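Local coordinates for protein histone-lysine N-methyltransferase, H3 lysine-9 specific SUVH4 (Arabidopsis thaliana, PDB 4QEO) that methylates histone H3 at its ninth residue, a lysine, a mark of transcriptional repression, and binds methylated DNA, so coupling DNA methylation to gene silencing, at residues 291-301 with 304-314; 318-326 with 374-382. One frame throughout, in Å; residues are numbered along the deposited sequence.

Overall arrangement
Together the two contacts illustrate how a pre-SET region is built around metal at one place and joined to the catalytic SET domain at another. Interaction 1 (291-301 with 304-314) is part of the triangular three-zinc cluster. Interaction 2 (318-326 with 374-382) follows it along the chain and joins a pre-SET hairpin to the SET domain, which contains the active site. Their centres lie 19 Å apart, and they meet directly where F314 O packs 3.9 Å from I325 CD1. Interaction 2 is the nearer to the bound DNA, about 7 Å between nearest atoms against about 18 Å for interaction 1. Both pre-SET and post-SET regions are required for methyltransferase activity.

Interaction 1. Residues 291-301 with 304-314; sequences GCNCRGSCTDS and CACAKLNGGNF. With ZN (zinc ion), chain H; ZN (zinc ion), chain F; ZN (zinc ion), chain G.
C292 SG is gripped by two zinc ions, 2.4 Å from the ion it shares with C304 SG and 2.3 Å from the ion it shares with C306 SG. It sits between its backbone N and carbonyl carbon (chi1 67°), where it can bridge both metals. C294 and C298 complete the first site, and C298 SG also binds the third zinc, 2.2 Å away; C334, C338, C340 and C344 supply the remaining thiolates of this pre-SET cluster. C304 has a further role: as N-cap of helix 305-309, its SG takes a weak hydrogen bond from A307 N at 3.6 Å, while its own N donates to D300 O at 3.2 Å. Beside the metals, the F314 ring packs on the loop, CE1 3.8 Å from C298 CB and one face beneath C298 O, with A307 CB also over a face, toward the rim. Replacing F314 by an alanine would remove this ring and would probably leave a gap beside C298, with the loop less held. Three bridging sulfurs let nine cysteines serve three tetrahedral ions, and sharing probably spreads the thiolate charge across the cluster.

Interaction 2. Residues 318-326 with 374-382; sequences DLNDGRLIE and YIPAGSPVC
R323 and A377 meet where a tight beta hairpin of the pre-SET region, closed by a type I' turn from L319 to G322, abuts a type II turn from P376 to S379 in the SET domain. A bend at chi3 (70°) turns the guanidinium edge of the arginine to A377 O, which accepts from NE of R323 at 2.8 Å and weakly from its NH2. NE approaches tilted from the plane of that carbonyl. The remaining amino group is engaged within the hairpin itself: R323 NH1 donates to N320 OD1 at 2.8 Å, almost in line with the C=O bond. Over the centre of the same guanidinium lies P376 CB, 3.5 Å above its plane, so the group is bonded at its edge and covered by a proline on one face. The backbone adds a firmer link, L324 N to G378 O at 2.7 Å with an N-H...O angle of 165°. G378 has positive phi, and a CB there would collide with L324 O. Inside the SET turn, P376 O is satisfied twice, by S379 N and by S379 OG at 2.9 Å, both from the same face of its plane. A377 N is taken by N491 OD1, and N22 of helix 10-30 packs against the A377 side chain. One acceptor is left out: buried G322 O has no polar partner, and the ring carbon CD of P380 lies 3.6 Å from it.

Interaction 1. Residues 291-301 with 304-314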
# COMPACT_ATOMS: atom_id res chain seq x y z
N GLY A 291 -31.90 3.26 7.71
CA GLY A 291 -30.88 4.29 7.79
C GLY A 291 -30.88 5.04 9.10
O GLY A 291 -31.71 4.79 9.98
N CYS A 292 -29.94 5.98 9.22
CA CYS A 292 -29.73 6.74 10.45
C CYS A 292 -30.33 8.14 10.35
O CYS A 292 -30.67 8.60 9.26
CB CYS A 292 -28.23 6.82 10.76
SG CYS A 292 -27.25 7.81 9.56
N ASN A 293 -30.42 8.84 11.47
CA ASN A 293 -31.06 10.16 11.49
C ASN A 293 -30.09 11.32 11.69
O ASN A 293 -30.52 12.43 12.00
CB ASN A 293 -32.18 10.22 12.53
CG ASN A 293 -31.66 10.13 13.95
OD1 ASN A 293 -31.08 11.09 14.47
ND2 ASN A 293 -31.86 8.99 14.59
N CYS A 294 -28.80 11.07 11.52
CA CYS A 294 -27.79 12.10 11.72
C CYS A 294 -27.93 13.22 10.70
O CYS A 294 -28.42 13.00 9.60
CB CYS A 294 -26.39 11.48 11.66
SG CYS A 294 -26.18 10.01 12.70
N ARG A 295 -27.50 14.42 11.06
CA ARG A 295 -27.48 15.53 10.12
C ARG A 295 -26.06 15.83 9.66
O ARG A 295 -25.13 15.86 10.47
CB ARG A 295 -28.08 16.78 10.77
CG ARG A 295 -29.57 16.69 11.05
CD ARG A 295 -29.97 17.73 12.09
NE ARG A 295 -29.25 18.99 11.91
CZ ARG A 295 -29.84 20.17 11.71
NH1 ARG A 295 -31.16 20.26 11.69
NH2 ARG A 295 -29.09 21.26 11.55
N GLY A 296 -25.88 16.06 8.36
CA GLY A 296 -24.60 16.46 7.82
C GLY A 296 -23.62 15.31 7.65
O GLY A 296 -23.43 14.81 6.54
N SER A 297 -22.98 14.91 8.75
CA SER A 297 -22.07 13.76 8.74
C SER A 297 -22.22 12.92 10.00
O SER A 297 -22.56 13.44 11.06
CB SER A 297 -20.62 14.22 8.59
OG SER A 297 -20.39 14.74 7.29
N CYS A 298 -21.97 11.62 9.89
CA CYS A 298 -22.13 10.71 11.02
C CYS A 298 -20.82 10.59 11.80
O CYS A 298 -19.81 10.11 11.27
CB CYS A 298 -22.60 9.35 10.55
SG CYS A 298 -24.12 9.44 9.54
N THR A 299 -20.85 11.04 13.05
CA THR A 299 -19.65 11.16 13.88
C THR A 299 -19.78 10.43 15.22
O THR A 299 -18.80 9.88 15.73
CB THR A 299 -19.32 12.63 14.15
OG1 THR A 299 -20.47 13.27 14.73
CG2 THR A 299 -18.96 13.34 12.86
N ASP A 300 -20.97 10.44 15.78
CA ASP A 300 -21.17 9.81 17.08
C ASP A 300 -21.77 8.42 16.96
O ASP A 300 -22.88 8.25 16.45
CB ASP A 300 -22.04 10.69 17.98
CG ASP A 300 -22.62 9.95 19.16
OD1 ASP A 300 -21.96 9.03 19.70
OD2 ASP A 300 -23.74 10.30 19.57
N SER A 301 -21.04 7.43 17.46
CA SER A 301 -21.49 6.04 17.42
C SER A 301 -22.69 5.75 18.33
O SER A 301 -23.35 4.72 18.16
CB SER A 301 -20.33 5.10 17.77
OG SER A 301 -20.79 3.77 17.85
N CYS A 304 -25.86 7.38 15.87
CA CYS A 304 -25.94 6.77 14.55
C CYS A 304 -26.22 5.26 14.53
O CYS A 304 -25.39 4.46 14.97
CB CYS A 304 -24.66 7.03 13.76
SG CYS A 304 -24.79 6.39 12.07
N ALA A 305 -27.37 4.90 13.97
CA ALA A 305 -27.78 3.50 13.83
C ALA A 305 -26.86 2.70 12.89
O ALA A 305 -26.74 1.47 13.01
CB ALA A 305 -29.21 3.43 13.32
N CYS A 306 -26.25 3.38 11.93
CA CYS A 306 -25.42 2.66 10.97
C CYS A 306 -24.15 2.15 11.68
O CYS A 306 -23.71 1.01 11.49
CB CYS A 306 -25.16 3.53 9.72
SG CYS A 306 -26.70 4.21 8.91
N ALA A 307 -23.60 2.99 12.56
CA ALA A 307 -22.49 2.59 13.42
C ALA A 307 -22.89 1.37 14.24
O ALA A 307 -22.13 0.40 14.33
CB ALA A 307 -22.10 3.73 14.34
N LYS A 308 -24.08 1.42 14.83
CA LYS A 308 -24.60 0.31 15.62
C LYS A 308 -24.64 -0.97 14.79
O LYS A 308 -24.30 -2.05 15.28
CB LYS A 308 -26.00 0.64 16.15
CG LYS A 308 -26.03 1.77 17.16
CD LYS A 308 -27.43 1.95 17.73
CE LYS A 308 -27.45 3.01 18.81
NZ LYS A 308 -26.43 2.74 19.87
N LEU A 309 -25.05 -0.84 13.53
CA LEU A 309 -25.02 -1.96 12.61
C LEU A 309 -23.60 -2.51 12.47
O LEU A 309 -23.40 -3.71 12.32
CB LEU A 309 -25.54 -1.56 11.23
CG LEU A 309 -27.05 -1.54 10.99
CD1 LEU A 309 -27.35 -1.04 9.58
CD2 LEU A 309 -27.67 -2.93 11.21
N ASN A 310 -22.61 -1.62 12.53
CA ASN A 310 -21.22 -2.10 12.39
C ASN A 310 -20.62 -2.70 13.67
O ASN A 310 -19.47 -3.14 13.68
CB ASN A 310 -20.31 -1.00 11.83
CG ASN A 310 -20.61 -0.70 10.38
OD1 ASN A 310 -20.31 -1.50 9.50
ND2 ASN A 310 -21.20 0.47 10.13
N GLY A 311 -21.41 -2.74 14.73
CA GLY A 311 -20.95 -3.30 15.99
C GLY A 311 -20.66 -2.24 17.02
O GLY A 311 -20.02 -2.51 18.04
N GLY A 312 -21.11 -1.02 16.76
CA GLY A 312 -20.97 0.07 17.71
C GLY A 312 -19.84 1.02 17.38
O GLY A 312 -19.45 1.83 18.22
N ASN A 313 -19.31 0.92 16.17
CA ASN A 313 -18.18 1.74 15.77
C ASN A 313 -18.13 1.98 14.26
O ASN A 313 -18.65 1.18 13.49
CB ASN A 313 -16.87 1.10 16.24
CG ASN A 313 -16.95 -0.42 16.27
OD1 ASN A 313 -17.19 -1.06 15.25
ND2 ASN A 313 -16.74 -1.00 17.45
N PHE A 314 -17.53 3.08 13.85
CA PHE A 314 -17.35 3.37 12.44
C PHE A 314 -16.19 2.58 11.84
O PHE A 314 -15.09 2.57 12.40
CB PHE A 314 -17.17 4.87 12.21
CG PHE A 314 -18.38 5.67 12.57
CD1 PHE A 314 -19.46 5.74 11.70
CD2 PHE A 314 -18.45 6.33 13.78
CE1 PHE A 314 -20.59 6.47 12.03
CE2 PHE A 314 -19.58 7.07 14.12
CZ PHE A 314 -20.65 7.13 13.24
ZN ZN H . -25.55 8.34 11.10
ZN ZN F . -26.57 6.19 8.12
ZN ZN G . -23.85 8.92 7.46

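Interaction 2. Residues 318-326 with 374-382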
# COMPACT_ATOMS: atom_id res chain seq x y z
N ASP A 318 -11.68 9.09 9.04
CA ASP A 318 -11.73 10.27 8.19
C ASP A 318 -10.33 10.76 7.87
O ASP A 318 -9.88 11.77 8.41
CB ASP A 318 -12.51 11.39 8.88
CG ASP A 318 -12.73 12.59 7.98
OD1 ASP A 318 -12.52 12.45 6.76
OD2 ASP A 318 -13.12 13.67 8.48
N LEU A 319 -9.65 10.05 6.99
CA LEU A 319 -8.28 10.36 6.66
C LEU A 319 -8.11 10.14 5.17
O LEU A 319 -8.56 9.12 4.64
CB LEU A 319 -7.34 9.46 7.46
CG LEU A 319 -5.83 9.56 7.18
CD1 LEU A 319 -5.30 10.93 7.59
CD2 LEU A 319 -5.08 8.44 7.88
N ASN A 320 -7.47 11.09 4.49
CA ASN A 320 -7.25 10.96 3.06
C ASN A 320 -8.57 10.67 2.34
O ASN A 320 -8.64 9.80 1.48
CB ASN A 320 -6.24 9.84 2.75
CG ASN A 320 -4.92 9.98 3.50
OD1 ASN A 320 -4.30 8.98 3.89
ND2 ASN A 320 -4.48 11.22 3.70
N ASP A 321 -9.63 11.38 2.75
CA ASP A 321 -10.96 11.22 2.16
C ASP A 321 -11.63 9.89 2.49
O ASP A 321 -12.59 9.50 1.83
CB ASP A 321 -10.95 11.46 0.65
CG ASP A 321 -10.62 12.89 0.30
OD1 ASP A 321 -11.20 13.80 0.93
OD2 ASP A 321 -9.78 13.10 -0.60
N GLY A 322 -11.11 9.20 3.50
CA GLY A 322 -11.78 8.02 4.03
C GLY A 322 -11.01 6.73 3.77
O GLY A 322 -10.73 6.40 2.62
N ARG A 323 -10.69 6.01 4.83
CA ARG A 323 -9.92 4.77 4.72
C ARG A 323 -10.54 3.69 5.61
O ARG A 323 -10.90 3.94 6.76
CB ARG A 323 -8.44 5.00 5.08
CG ARG A 323 -7.65 5.70 3.96
CD ARG A 323 -6.28 6.24 4.44
NE ARG A 323 -5.33 5.17 4.75
CZ ARG A 323 -4.07 5.38 5.13
NH1 ARG A 323 -3.59 6.61 5.25
NH2 ARG A 323 -3.27 4.34 5.38
N LEU A 324 -10.71 2.50 5.05
CA LEU A 324 -11.23 1.38 5.80
C LEU A 324 -10.17 0.95 6.79
O LEU A 324 -9.01 0.75 6.41
CB LEU A 324 -11.56 0.22 4.87
CG LEU A 324 -12.14 -1.04 5.52
CD1 LEU A 324 -13.52 -0.74 6.13
CD2 LEU A 324 -12.25 -2.13 4.47
N ILE A 325 -10.55 0.83 8.05
CA ILE A 325 -9.58 0.48 9.09
C ILE A 325 -9.10 -0.96 8.95
O ILE A 325 -7.91 -1.24 9.06
CB ILE A 325 -10.15 0.76 10.50
CG1 ILE A 325 -10.33 2.27 10.70
CG2 ILE A 325 -9.23 0.20 11.58
CD1 ILE A 325 -11.19 2.64 11.87
N GLU A 326 -10.04 -1.87 8.72
CA GLU A 326 -9.72 -3.29 8.56
C GLU A 326 -10.87 -4.04 7.89
O GLU A 326 -12.02 -3.60 7.92
CB GLU A 326 -9.43 -3.92 9.92
CG GLU A 326 -10.63 -3.91 10.86
CD GLU A 326 -10.30 -4.39 12.26
OE1 GLU A 326 -9.75 -5.50 12.39
OE2 GLU A 326 -10.59 -3.64 13.22
N TYR A 374 0.07 7.45 -5.65
CA TYR A 374 0.10 6.64 -4.44
C TYR A 374 -1.31 6.33 -3.95
O TYR A 374 -2.17 7.20 -3.95
CB TYR A 374 0.90 7.38 -3.36
CG TYR A 374 2.39 7.37 -3.63
CD1 TYR A 374 3.16 6.26 -3.33
CD2 TYR A 374 3.03 8.47 -4.20
CE1 TYR A 374 4.53 6.24 -3.58
CE2 TYR A 374 4.40 8.45 -4.45
CZ TYR A 374 5.14 7.34 -4.14
OH TYR A 374 6.50 7.32 -4.39
N ILE A 375 -1.53 5.07 -3.57
CA ILE A 375 -2.80 4.64 -2.98
C ILE A 375 -2.58 4.14 -1.54
O ILE A 375 -1.96 3.09 -1.32
CB ILE A 375 -3.46 3.53 -3.81
CG1 ILE A 375 -3.71 4.01 -5.24
CG2 ILE A 375 -4.77 3.10 -3.16
CD1 ILE A 375 -4.36 2.99 -6.13
N PRO A 376 -3.08 4.90 -0.55
CA PRO A 376 -2.91 4.49 0.85
C PRO A 376 -3.72 3.25 1.17
O PRO A 376 -4.83 3.06 0.65
CB PRO A 376 -3.45 5.70 1.64
CG PRO A 376 -3.39 6.85 0.68
CD PRO A 376 -3.69 6.24 -0.66
N ALA A 377 -3.18 2.40 2.04
CA ALA A 377 -3.87 1.19 2.49
C ALA A 377 -5.19 1.55 3.16
O ALA A 377 -5.23 2.42 4.02
CB ALA A 377 -2.99 0.42 3.47
N GLY A 378 -6.27 0.89 2.76
CA GLY A 378 -7.58 1.17 3.29
C GLY A 378 -8.41 2.04 2.37
O GLY A 378 -9.61 2.20 2.58
N SER A 379 -7.79 2.61 1.34
CA SER A 379 -8.51 3.47 0.41
C SER A 379 -9.36 2.60 -0.49
O SER A 379 -8.93 1.52 -0.90
CB SER A 379 -7.56 4.31 -0.45
OG SER A 379 -6.74 5.17 0.33
N PRO A 380 -10.59 3.06 -0.78
CA PRO A 380 -11.40 2.35 -1.76
C PRO A 380 -10.83 2.57 -3.15
O PRO A 380 -10.42 3.68 -3.49
CB PRO A 380 -12.77 3.01 -1.63
CG PRO A 380 -12.48 4.39 -1.12
CD PRO A 380 -11.29 4.24 -0.22
N VAL A 381 -10.81 1.51 -3.95
CA VAL A 381 -10.45 1.63 -5.36
C VAL A 381 -11.71 1.66 -6.22
O VAL A 381 -11.89 2.59 -7.02
CB VAL A 381 -9.50 0.50 -5.81
CG1 VAL A 381 -9.22 0.60 -7.31
CG2 VAL A 381 -8.20 0.58 -5.03
N CYS A 382 -12.60 0.67 -6.08
CA CYS A 382 -13.85 0.75 -6.87
C CYS A 382 -14.82 -0.31 -6.47
O CYS A 382 -14.41 -1.34 -5.96
CB CYS A 382 -13.57 0.58 -8.37
SG CYS A 382 -12.74 -0.98 -8.76